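Local coordinates for cupin 2 conserved barrel domain protein (Leptotrichia buccalis, PDB 3RNS) that is of unknown function but belongs to the cupin superfamily, folding into two barrel domains of antiparallel strands, at residues G68-E73 with Y93-R98. Numbering follows the deposited sequence.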
ATOM      1  N   GLY A  68       0.940 -16.593   1.434  1.00 40.30           N
ATOM      2  CA  GLY A  68       1.881 -17.164   0.503  1.00 41.97           C
ATOM      3  C   GLY A  68       3.288 -17.292   1.021  1.00 44.13           C
ATOM      4  O   GLY A  68       3.540 -17.086   2.203  1.00 42.88           O
ATOM      5  N   GLU A  69       4.196 -17.644   0.114  1.00 46.59           N
ATOM      6  CA  GLU A  69       5.595 -17.895   0.428  1.00 50.36           C
ATOM      7  C   GLU A  69       6.480 -17.165  -0.591  1.00 51.73           C
ATOM      8  O   GLU A  69       6.188 -17.183  -1.795  1.00 50.40           O
ATOM      9  CB  GLU A  69       5.859 -19.397   0.415  1.00 52.33           C
ATOM     10  CG  GLU A  69       4.899 -20.158   1.339  1.00 56.52           C
ATOM     11  CD  GLU A  69       5.284 -21.633   1.589  1.00 62.76           C
ATOM     12  OE1 GLU A  69       5.566 -22.379   0.626  1.00 66.21           O
ATOM     13  OE2 GLU A  69       5.278 -22.053   2.776  1.00 66.47           O
ATOM     14  N   ILE A  70       7.526 -16.501  -0.102  1.00 53.82           N
ATOM     15  CA  ILE A  70       8.455 -15.800  -0.963  1.00 55.99           C
ATOM     16  C   ILE A  70       9.772 -16.511  -0.825  1.00 59.53           C
ATOM     17  O   ILE A  70      10.192 -16.788   0.285  1.00 61.24           O
ATOM     18  CB  ILE A  70       8.656 -14.327  -0.565  1.00 55.91           C
ATOM     19  CG1 ILE A  70       7.372 -13.698   0.013  1.00 56.40           C
ATOM     20  CG2 ILE A  70       9.116 -13.513  -1.778  1.00 55.47           C
ATOM     21  CD1 ILE A  70       6.393 -13.171  -1.024  1.00 55.91           C
ATOM     22  N   PHE A  71      10.405 -16.849  -1.935  1.00 61.41           N
ATOM     23  CA  PHE A  71      11.709 -17.469  -1.882  1.00 65.19           C
ATOM     24  C   PHE A  71      12.644 -16.489  -2.514  1.00 66.98           C
ATOM     25  O   PHE A  71      12.534 -16.228  -3.701  1.00 66.92           O
ATOM     26  CB  PHE A  71      11.733 -18.781  -2.642  1.00 65.94           C
ATOM     27  CG  PHE A  71      10.678 -19.759  -2.202  1.00 66.84           C
ATOM     28  CD1 PHE A  71      10.972 -20.761  -1.284  1.00 69.67           C
ATOM     29  CD2 PHE A  71       9.382 -19.682  -2.725  1.00 66.83           C
ATOM     30  CE1 PHE A  71       9.990 -21.673  -0.895  1.00 70.09           C
ATOM     31  CE2 PHE A  71       8.395 -20.573  -2.340  1.00 66.23           C
ATOM     32  CZ  PHE A  71       8.694 -21.575  -1.422  1.00 68.40           C
ATOM     33  N   ILE A  72      13.520 -15.904  -1.704  1.00 69.64           N
ATOM     34  CA  ILE A  72      14.489 -14.915  -2.171  1.00 71.44           C
ATOM     35  C   ILE A  72      15.822 -15.615  -2.184  1.00 75.13           C
ATOM     36  O   ILE A  72      16.240 -16.155  -1.149  1.00 76.48           O
ATOM     37  CB  ILE A  72      14.592 -13.679  -1.228  1.00 70.94           C
ATOM     38  CG1 ILE A  72      13.229 -13.329  -0.621  1.00 68.80           C
ATOM     39  CG2 ILE A  72      15.186 -12.491  -1.973  1.00 70.63           C
ATOM     40  CD1 ILE A  72      13.128 -11.921  -0.048  1.00 67.27           C
ATOM     41  N   GLU A  73      16.485 -15.607  -3.345  1.00 77.51           N
ATOM     42  CA  GLU A  73      17.721 -16.355  -3.543  1.00 80.82           C
ATOM     43  C   GLU A  73      17.716 -17.559  -2.588  1.00 82.30           C
ATOM     44  O   GLU A  73      18.617 -17.705  -1.746  1.00 84.24           O
ATOM     45  CB  GLU A  73      18.982 -15.482  -3.286  1.00 82.97           C
ATOM     46  CG  GLU A  73      19.165 -14.205  -4.157  1.00 83.12           C
ATOM     47  CD  GLU A  73      19.686 -14.453  -5.578  1.00 84.92           C
ATOM     48  OE1 GLU A  73      20.742 -15.119  -5.740  1.00 88.06           O
ATOM     49  OE2 GLU A  73      19.062 -13.936  -6.531  1.00 82.36           O
ATOM     50  N   TYR A  93      13.772 -13.670  -7.049  1.00 57.52           N
ATOM     51  CA  TYR A  93      12.779 -14.190  -6.126  1.00 54.12           C
ATOM     52  C   TYR A  93      11.588 -14.783  -6.867  1.00 51.68           C
ATOM     53  O   TYR A  93      11.402 -14.589  -8.057  1.00 49.22           O
ATOM     54  CB  TYR A  93      12.343 -13.115  -5.113  1.00 53.02           C
ATOM     55  CG  TYR A  93      11.610 -11.905  -5.686  1.00 50.89           C
ATOM     56  CD1 TYR A  93      12.310 -10.804  -6.169  1.00 50.51           C
ATOM     57  CD2 TYR A  93      10.217 -11.861  -5.730  1.00 48.50           C
ATOM     58  CE1 TYR A  93      11.651  -9.709  -6.690  1.00 49.71           C
ATOM     59  CE2 TYR A  93       9.545 -10.758  -6.231  1.00 47.55           C
ATOM     60  CZ  TYR A  93      10.271  -9.682  -6.705  1.00 48.30           C
ATOM     61  OH  TYR A  93       9.619  -8.595  -7.228  1.00 49.71           O
ATOM     62  N   SER A  94      10.811 -15.555  -6.135  1.00 50.42           N
ATOM     63  CA  SER A  94       9.538 -16.015  -6.608  1.00 49.21           C
ATOM     64  C   SER A  94       8.556 -15.781  -5.477  1.00 47.35           C
ATOM     65  O   SER A  94       8.963 -15.732  -4.301  1.00 48.07           O
ATOM     66  CB  SER A  94       9.603 -17.501  -7.006  1.00 50.42           C
ATOM     67  OG  SER A  94      10.035 -18.299  -5.911  1.00 53.97           O
ATOM     68  N   ILE A  95       7.280 -15.633  -5.838  1.00 45.72           N
ATOM     69  CA  ILE A  95       6.155 -15.543  -4.872  1.00 45.12           C
ATOM     70  C   ILE A  95       5.088 -16.593  -5.208  1.00 44.07           C
ATOM     71  O   ILE A  95       4.547 -16.587  -6.333  1.00 44.81           O
ATOM     72  CB  ILE A  95       5.485 -14.182  -4.896  1.00 44.62           C
ATOM     73  CG1 ILE A  95       6.528 -13.063  -4.677  1.00 48.16           C
ATOM     74  CG2 ILE A  95       4.391 -14.081  -3.828  1.00 43.21           C
ATOM     75  CD1 ILE A  95       5.914 -11.642  -4.607  1.00 47.84           C
ATOM     76  N   GLU A  96       4.816 -17.488  -4.254  1.00 42.10           N
ATOM     77  CA  GLU A  96       3.842 -18.561  -4.418  1.00 41.93           C
ATOM     78  C   GLU A  96       2.621 -18.296  -3.559  1.00 39.52           C
ATOM     79  O   GLU A  96       2.709 -17.963  -2.380  1.00 38.52           O
ATOM     80  CB  GLU A  96       4.442 -19.927  -4.051  1.00 43.40           C
ATOM     81  CG  GLU A  96       5.617 -20.343  -4.903  1.00 48.31           C
ATOM     82  CD  GLU A  96       6.112 -21.810  -4.641  1.00 54.31           C
ATOM     83  OE1 GLU A  96       7.039 -22.273  -5.349  1.00 56.68           O
ATOM     84  OE2 GLU A  96       5.577 -22.488  -3.739  1.00 57.41           O
ATOM     85  N   ALA A  97       1.465 -18.443  -4.162  1.00 38.38           N
ATOM     86  CA  ALA A  97       0.207 -18.321  -3.446  1.00 38.21           C
ATOM     87  C   ALA A  97      -0.217 -19.678  -2.841  1.00 40.46           C
ATOM     88  O   ALA A  97      -0.365 -20.648  -3.568  1.00 40.79           O
ATOM     89  CB  ALA A  97      -0.877 -17.807  -4.419  1.00 34.89           C
ATOM     90  N   ARG A  98      -0.461 -19.716  -1.524  1.00 42.56           N
ATOM     91  CA  ARG A  98      -0.974 -20.908  -0.835  1.00 44.70           C
ATOM     92  C   ARG A  98      -2.492 -20.954  -0.867  1.00 44.83           C
ATOM     93  O   ARG A  98      -3.083 -21.990  -0.710  1.00 46.36           O
ATOM     94  CB  ARG A  98      -0.502 -20.923   0.624  1.00 45.42           C
ATOM     95  CG  ARG A  98       0.997 -21.087   0.725  1.00 50.74           C
ATOM     96  CD  ARG A  98       1.433 -22.530   0.422  1.00 57.52           C
ATOM     97  NE  ARG A  98       2.519 -22.539  -0.557  1.00 61.09           N
ATOM     98  CZ  ARG A  98       2.410 -22.851  -1.835  1.00 62.66           C
ATOM     99  NH1 ARG A  98       1.262 -23.249  -2.360  1.00 64.95           N
ATOM    100  NH2 ARG A  98       3.483 -22.779  -2.596  1.00 65.93           N
TER
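The guanidinium of Arg98 takes the carboxylate of Glu69 at its edge, near its own plane, while the aromatic ring of Phe71 meets Ser94 OG and the carboxylate of Glu96 obliquely. The two planes of the Arg98-Glu69 salt bridge stand 89° apart, and the bond is weak, with Arg98 NE 3.3 Å from Glu69 OE1. Glu69 OE2 pairs with Lys76 on the adjoining strand. The arginine chain, its CD folded back by the bend at chi2 (-75°), returns along the sheet over the groove between the two strands, with NH2 directed to Glu96 OE2; that pair, modelled at 2.4 Å, is too short to be taken literally. NH1 reaches Asp47. Glu69 OE1 and Glu96 OE2 lie 4.4 Å apart, so an alanine in place of Arg98 would probably leave the two carboxylates close together without the cation between them, Glu69 keeping Lys76, and would take the salt-bridge partner from Asp47. Phe71 CE2 packs 3.5 Å from Glu96 CD, ring and carboxylate planes 58° apart, and CD2 lies equally near Ser94 OG.

Beneath these groups, 68-72 and 93-97 are the central antiparallel strands of a four-stranded sheet, flanked by 76-80 and 49-52, in a cupin-type β-barrel. Glu69 with Glu96 and Phe71 with Ser94 are hydrogen-bonded pairs; in the former, Glu96 N is 2.8 Å from Glu69 O.

Gly68, Ile70, Ile72, Tyr93, Ile95 and Ala97 belong to the other face, where Ile70 and Ile95 lie side by side. Ile70 CD1 is 3.6 Å from Ile95 CG2, and Ile70 CG2 rests 3.4 Å from Ser94 O. Ile70, Ile72 and Tyr93 pack against Ile87 of strand 83-87, in the six-stranded sheet of this barrel, and the hydroxyls of Tyr93 and Tyr61 share a hydrogen bond.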